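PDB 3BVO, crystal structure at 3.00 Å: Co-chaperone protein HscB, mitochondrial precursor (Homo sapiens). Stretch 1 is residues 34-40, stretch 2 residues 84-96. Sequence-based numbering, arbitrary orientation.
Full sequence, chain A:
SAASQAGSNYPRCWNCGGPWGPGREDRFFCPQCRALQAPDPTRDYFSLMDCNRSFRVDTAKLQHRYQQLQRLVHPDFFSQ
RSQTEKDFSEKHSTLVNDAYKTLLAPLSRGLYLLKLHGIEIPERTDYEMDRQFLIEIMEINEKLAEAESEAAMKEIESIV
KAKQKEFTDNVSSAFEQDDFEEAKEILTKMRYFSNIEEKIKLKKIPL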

# COMPACT_ATOMS: atom_id res chain seq x y z
N ARG A 34 -17.18 10.00 24.99
CA ARG A 34 -16.84 8.63 24.60
C ARG A 34 -17.32 8.23 23.20
O ARG A 34 -17.11 7.10 22.76
CB ARG A 34 -17.33 7.63 25.66
CG ARG A 34 -16.40 6.44 25.90
CD ARG A 34 -16.98 5.55 26.99
NE ARG A 34 -16.62 4.15 26.81
CZ ARG A 34 -16.09 3.37 27.75
NH1 ARG A 34 -15.85 3.84 28.97
NH2 ARG A 34 -15.80 2.11 27.47
N ALA A 35 -17.93 9.18 22.48
CA ALA A 35 -18.45 8.96 21.13
C ALA A 35 -17.34 8.77 20.09
O ALA A 35 -16.27 9.39 20.18
CB ALA A 35 -19.34 10.11 20.73
N LEU A 36 -17.59 7.91 19.09
CA LEU A 36 -16.60 7.65 18.05
C LEU A 36 -16.62 8.80 17.08
O LEU A 36 -17.68 9.17 16.58
CB LEU A 36 -16.90 6.34 17.32
CG LEU A 36 -15.89 5.93 16.24
CD1 LEU A 36 -14.85 4.97 16.78
CD2 LEU A 36 -16.57 5.28 15.06
N GLN A 37 -15.46 9.37 16.82
CA GLN A 37 -15.36 10.60 16.04
C GLN A 37 -15.25 10.33 14.55
O GLN A 37 -14.90 9.22 14.13
CB GLN A 37 -14.18 11.44 16.51
CG GLN A 37 -14.17 11.72 17.99
CD GLN A 37 -15.34 12.57 18.40
OE1 GLN A 37 -15.36 13.76 18.14
NE2 GLN A 37 -16.32 11.96 19.05
N ALA A 38 -15.57 11.35 13.75
CA ALA A 38 -15.35 11.29 12.31
C ALA A 38 -13.84 11.13 12.03
O ALA A 38 -13.02 11.75 12.69
CB ALA A 38 -15.90 12.53 11.65
N PRO A 39 -13.49 10.27 11.07
CA PRO A 39 -12.06 10.07 10.83
C PRO A 39 -11.42 11.30 10.19
O PRO A 39 -12.07 12.01 9.43
CB PRO A 39 -12.02 8.88 9.87
CG PRO A 39 -13.41 8.31 9.86
CD PRO A 39 -14.31 9.44 10.17
N ASP A 40 -10.16 11.56 10.53
CA ASP A 40 -9.44 12.69 9.96
C ASP A 40 -9.04 12.39 8.51
O ASP A 40 -8.24 11.49 8.25
CB ASP A 40 -8.22 13.05 10.82
CG ASP A 40 -7.36 14.14 10.21
OD1 ASP A 40 -7.76 14.77 9.21
OD2 ASP A 40 -6.25 14.37 10.73
N THR A 84 -25.21 7.42 13.45
CA THR A 84 -23.99 8.21 13.31
C THR A 84 -22.73 7.40 13.64
O THR A 84 -21.74 7.45 12.90
CB THR A 84 -24.05 9.46 14.18
OG1 THR A 84 -25.35 10.03 14.09
CG2 THR A 84 -23.02 10.47 13.73
N GLU A 85 -22.75 6.66 14.75
CA GLU A 85 -21.61 5.85 15.13
C GLU A 85 -21.39 4.69 14.16
O GLU A 85 -20.26 4.43 13.77
CB GLU A 85 -21.71 5.36 16.57
CG GLU A 85 -21.33 6.42 17.57
CD GLU A 85 -21.16 5.87 18.96
OE1 GLU A 85 -22.16 5.38 19.53
OE2 GLU A 85 -20.02 5.95 19.48
N LYS A 86 -22.48 4.02 13.77
CA LYS A 86 -22.42 3.01 12.71
C LYS A 86 -21.73 3.55 11.44
O LYS A 86 -20.81 2.93 10.91
CB LYS A 86 -23.82 2.51 12.36
CG LYS A 86 -24.38 1.47 13.30
CD LYS A 86 -25.81 1.16 12.93
CE LYS A 86 -26.43 0.17 13.91
NZ LYS A 86 -27.86 0.48 14.22
N ASP A 87 -22.20 4.71 10.97
CA ASP A 87 -21.57 5.42 9.87
C ASP A 87 -20.07 5.52 10.03
O ASP A 87 -19.33 4.98 9.22
CB ASP A 87 -22.15 6.83 9.75
CG ASP A 87 -22.86 7.04 8.45
OD1 ASP A 87 -22.17 6.97 7.39
OD2 ASP A 87 -24.10 7.28 8.48
N PHE A 88 -19.64 6.21 11.09
CA PHE A 88 -18.23 6.45 11.31
C PHE A 88 -17.43 5.18 11.53
O PHE A 88 -16.28 5.10 11.12
CB PHE A 88 -18.02 7.38 12.50
CG PHE A 88 -18.53 8.76 12.29
CD1 PHE A 88 -18.50 9.35 11.03
CD2 PHE A 88 -19.03 9.48 13.37
CE1 PHE A 88 -18.97 10.64 10.85
CE2 PHE A 88 -19.50 10.78 13.19
CZ PHE A 88 -19.47 11.35 11.93
N SER A 89 -18.05 4.20 12.19
CA SER A 89 -17.44 2.88 12.43
C SER A 89 -17.12 2.20 11.11
O SER A 89 -16.05 1.63 10.95
CB SER A 89 -18.37 2.01 13.28
OG SER A 89 -18.16 0.63 13.06
N GLU A 90 -18.05 2.28 10.17
CA GLU A 90 -17.87 1.80 8.80
C GLU A 90 -16.79 2.62 8.07
O GLU A 90 -15.89 2.06 7.43
CB GLU A 90 -19.21 1.82 8.05
CG GLU A 90 -19.14 1.78 6.54
CD GLU A 90 -19.01 0.38 5.99
OE1 GLU A 90 -17.92 -0.22 6.13
OE2 GLU A 90 -19.99 -0.12 5.41
N LYS A 91 -16.86 3.95 8.17
CA LYS A 91 -15.87 4.78 7.50
C LYS A 91 -14.45 4.44 7.96
O LYS A 91 -13.64 4.00 7.14
CB LYS A 91 -16.19 6.27 7.62
CG LYS A 91 -17.41 6.66 6.79
CD LYS A 91 -17.67 8.15 6.69
CE LYS A 91 -18.85 8.42 5.74
NZ LYS A 91 -19.00 9.86 5.39
N HIS A 92 -14.17 4.59 9.26
CA HIS A 92 -12.90 4.20 9.90
C HIS A 92 -12.41 2.82 9.43
O HIS A 92 -11.29 2.71 8.91
CB HIS A 92 -13.06 4.14 11.42
CG HIS A 92 -12.90 5.45 12.11
ND1 HIS A 92 -11.68 6.07 12.27
CD2 HIS A 92 -13.81 6.24 12.74
CE1 HIS A 92 -11.84 7.20 12.93
NE2 HIS A 92 -13.12 7.33 13.22
N SER A 93 -13.24 1.79 9.61
CA SER A 93 -12.87 0.40 9.30
C SER A 93 -12.43 0.18 7.85
O SER A 93 -11.47 -0.57 7.58
CB SER A 93 -14.02 -0.55 9.65
OG SER A 93 -13.55 -1.85 9.91
N THR A 94 -13.12 0.84 6.92
CA THR A 94 -12.70 0.93 5.53
C THR A 94 -11.32 1.56 5.41
O THR A 94 -10.46 0.99 4.74
CB THR A 94 -13.69 1.75 4.66
OG1 THR A 94 -15.03 1.28 4.88
CG2 THR A 94 -13.34 1.62 3.17
N LEU A 95 -11.09 2.71 6.05
CA LEU A 95 -9.79 3.38 5.94
C LEU A 95 -8.72 2.46 6.49
O LEU A 95 -7.68 2.25 5.85
CB LEU A 95 -9.74 4.72 6.69
CG LEU A 95 -10.65 5.90 6.31
CD1 LEU A 95 -10.68 6.89 7.46
CD2 LEU A 95 -10.20 6.59 5.03
N VAL A 96 -8.98 1.87 7.65
CA VAL A 96 -8.02 0.97 8.28
C VAL A 96 -7.61 -0.13 7.31
O VAL A 96 -6.42 -0.41 7.14
CB VAL A 96 -8.59 0.37 9.58
CG1 VAL A 96 -7.65 -0.68 10.14
CG2 VAL A 96 -8.82 1.48 10.61

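A chain segment without regular secondary structure leaves its backbone N-H and C=O groups without the partners a helix or sheet would supply, and one common remedy is to borrow polar side chains from a neighbouring helix. Residues 34-40 and 84-96 of human HscB illustrate the principle. From A35 onward the first stretch is extended, but it forms no regular strand; the second lies within a longer helix, whose own amides are satisfied internally by i to i-4 bonds such as S89 N to E85 O (2.7 Å) and H92 N to F88 O (2.9 Å). The two run in the same general direction, L36 lying near E85, A38 near F88 and P39 near H92, and together they bury 483 Å².

Two helix side chains serve the loop backbone. E85 starts out sideways, but its end reaches the loop, where OE2 accepts a hydrogen bond from L36 N at 3.1 Å, with a nearly straight N-H...O angle of 160°. Two helical turns further on, the imidazole of H92 does the converse: its NE2 donates to Q37 O at 2.8 Å, and the carbonyl oxygen sits at the ring edge, near the ring plane, where an N-H can point at it. A carboxylate thus accepts from one loop N-H, and an imidazole N-H donates to one loop carbonyl. The loop also helps itself. The CA-to-CB bond of Q37 points away from the helix, and the side chain folds back along its own stretch so that NE2 donates to A35 O at 2.8 Å, while its OE1 is satisfied elsewhere in the structure.

Apolar contacts lie alongside these polar ones. L36, with chi1 at t and chi2 between wells at 95°, points toward the helix and is the loop residue most covered by it; its CD2 lies 3.6 Å from F88 CB and 3.4 Å from S89 N, an amide already committed to E85 O. L36 CD2 also lies 3.7 Å from H92 CD2.

The two aromatic rings each receive an aliphatic group over one face. A38 points away overall, yet its CB lies 4.0 Å from the centroid of the F88 ring, a CH-pi contact. P39 makes the more centred version, with CG 3.4 Å from the centroid of the H92 ring and only 6° off its normal. H92 therefore works in two directions at once, its edge binding a carbonyl and its face receiving a proline. P39 extends the apolar contact along the helix, its CB meeting L95 CD1 at 3.4 Å.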